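Local coordinates for protein geranyltranstransferase (Legionella pneumophila subsp. pneumophila, PDB 3LOM) that probably makes farnesyl diphosphate, and perhaps geranylgeranyl diphosphate, by magnesium-dependent head-to-tail condensation of isoprenoid diphosphates, at residues A[137-140]-A[141-145]. Numbering follows the deposited sequence.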
ATOM      1  N   PRO A 137     -18.818   9.048   4.307  1.00 73.59           N
ATOM      2  CA  PRO A 137     -20.144   9.663   4.445  1.00 72.32           C
ATOM      3  C   PRO A 137     -21.299   8.663   4.289  1.00 71.45           C
ATOM      4  O   PRO A 137     -22.426   8.966   4.685  1.00 77.88           O
ATOM      5  CB  PRO A 137     -20.180  10.698   3.306  1.00 74.22           C
ATOM      6  CG  PRO A 137     -18.757  10.843   2.845  1.00 74.69           C
ATOM      7  CD  PRO A 137     -18.143   9.506   3.074  1.00 69.07           C
ATOM      8  N   LEU A 138     -21.014   7.482   3.739  1.00 62.80           N
ATOM      9  CA  LEU A 138     -22.060   6.515   3.386  1.00 64.40           C
ATOM     10  C   LEU A 138     -22.298   5.394   4.407  1.00 66.94           C
ATOM     11  O   LEU A 138     -23.429   4.923   4.559  1.00 69.10           O
ATOM     12  CB  LEU A 138     -21.782   5.905   2.008  1.00 58.76           C
ATOM     13  CG  LEU A 138     -21.470   6.838   0.831  1.00 71.15           C
ATOM     14  CD1 LEU A 138     -21.246   6.018  -0.430  1.00 62.85           C
ATOM     15  CD2 LEU A 138     -22.573   7.879   0.604  1.00 68.77           C
ATOM     16  N   LEU A 139     -21.239   4.970   5.092  1.00 62.69           N
ATOM     17  CA  LEU A 139     -21.297   3.839   6.019  1.00 54.23           C
ATOM     18  C   LEU A 139     -20.803   4.247   7.408  1.00 55.14           C
ATOM     19  O   LEU A 139     -20.042   5.214   7.529  1.00 52.31           O
ATOM     20  CB  LEU A 139     -20.455   2.678   5.473  1.00 53.56           C
ATOM     21  CG  LEU A 139     -21.080   1.466   4.761  1.00 50.75           C
ATOM     22  CD1 LEU A 139     -22.439   1.722   4.118  1.00 60.18           C
ATOM     23  CD2 LEU A 139     -20.106   0.889   3.740  1.00 54.10           C
ATOM     24  N   PRO A 140     -21.235   3.522   8.466  1.00 55.65           N
ATOM     25  CA  PRO A 140     -20.626   3.764   9.779  1.00 57.29           C
ATOM     26  C   PRO A 140     -19.117   3.489   9.753  1.00 57.41           C
ATOM     27  O   PRO A 140     -18.645   2.613   9.013  1.00 52.03           O
ATOM     28  CB  PRO A 140     -21.335   2.756  10.693  1.00 60.32           C
ATOM     29  CG  PRO A 140     -22.611   2.440  10.008  1.00 57.74           C
ATOM     30  CD  PRO A 140     -22.318   2.520   8.541  1.00 58.27           C
ATOM     31  N   ALA A 141     -18.382   4.245  10.559  1.00 52.99           N
ATOM     32  CA  ALA A 141     -16.930   4.206  10.582  1.00 50.73           C
ATOM     33  C   ALA A 141     -16.366   2.811  10.884  1.00 62.43           C
ATOM     34  O   ALA A 141     -15.321   2.426  10.349  1.00 62.05           O
ATOM     35  CB  ALA A 141     -16.412   5.225  11.577  1.00 47.89           C
ATOM     36  N   ALA A 142     -17.083   2.062  11.723  1.00 63.46           N
ATOM     37  CA  ALA A 142     -16.715   0.697  12.091  1.00 61.18           C
ATOM     38  C   ALA A 142     -16.649  -0.225  10.882  1.00 58.86           C
ATOM     39  O   ALA A 142     -15.720  -1.029  10.765  1.00 59.81           O
ATOM     40  CB  ALA A 142     -17.685   0.146  13.140  1.00 62.69           C
ATOM     41  N   GLN A 143     -17.626  -0.091   9.985  1.00 59.07           N
ATOM     42  CA  GLN A 143     -17.679  -0.885   8.763  1.00 60.95           C
ATOM     43  C   GLN A 143     -16.578  -0.491   7.779  1.00 61.93           C
ATOM     44  O   GLN A 143     -15.989  -1.358   7.141  1.00 64.86           O
ATOM     45  CB  GLN A 143     -19.054  -0.779   8.101  1.00 65.17           C
ATOM     46  CG  GLN A 143     -20.181  -1.436   8.894  1.00 81.67           C
ATOM     47  CD  GLN A 143     -21.487  -1.538   8.115  1.00 98.82           C
ATOM     48  OE1 GLN A 143     -21.831  -0.657   7.323  1.00 98.26           O
ATOM     49  NE2 GLN A 143     -22.226  -2.615   8.349  1.00104.23           N
ATOM     50  N   VAL A 144     -16.300   0.811   7.684  1.00 55.03           N
ATOM     51  CA  VAL A 144     -15.215   1.344   6.854  1.00 61.32           C
ATOM     52  C   VAL A 144     -13.872   0.689   7.221  1.00 60.44           C
ATOM     53  O   VAL A 144     -13.140   0.213   6.343  1.00 50.84           O
ATOM     54  CB  VAL A 144     -15.126   2.897   6.965  1.00 64.95           C
ATOM     55  CG1 VAL A 144     -13.907   3.449   6.205  1.00 59.90           C
ATOM     56  CG2 VAL A 144     -16.416   3.545   6.461  1.00 52.81           C
ATOM     57  N   VAL A 145     -13.592   0.640   8.524  1.00 55.72           N
ATOM     58  CA  VAL A 145     -12.413  -0.021   9.075  1.00 54.86           C
ATOM     59  C   VAL A 145     -12.356  -1.519   8.717  1.00 59.68           C
ATOM     60  O   VAL A 145     -11.345  -1.996   8.192  1.00 64.41           O
ATOM     61  CB  VAL A 145     -12.323   0.220  10.602  1.00 55.02           C
ATOM     62  CG1 VAL A 145     -11.247  -0.642  11.251  1.00 53.27           C
ATOM     63  CG2 VAL A 145     -12.053   1.691  10.875  1.00 35.40           C
TER
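P140 and Q143 carry this local contact, their side chains lying alongside each other and pointing the same way. The amide of Q143 touches through its oxygen: OE1 stands 3.4 Å from CD of the P140 ring, and an equal 3.4 Å separates Q143 OE1 from L139 CG, so the oxygen rests against two apolar groups by van der Waals contact. What carries it there is the Q143 chain, which starts with CG anti to its own carbonyl carbon and runs on extended past CG; the L139 side chain meets it at about a right angle. On the backbone, P140 O accepts V144 N at 3.2 Å, with 162° at the hydrogen. Q143 N, 3.0 Å from P140 O, makes a weak bond, bent to 126°. P140 directly precedes A141, and its psi of 148° is not helical; with the i to i+4 bond from V144 N, this makes it the N-cap residue of helix 141-155 in the largely alpha-helical polyprenyl synthase fold. V144 CG2, beside its own backbone N, is thereby brought to 3.5 Å from P140 O, which that N-H binds; V144 CG2 also lies 4.2 Å from L139 CB. Farther out, V144 packs on L132 and L135 of helix 113-135, and L139 on V71 of helix 69-91. At the dimer interface, A141 meets A141 of the second subunit and V144 packs on V145 of that subunit.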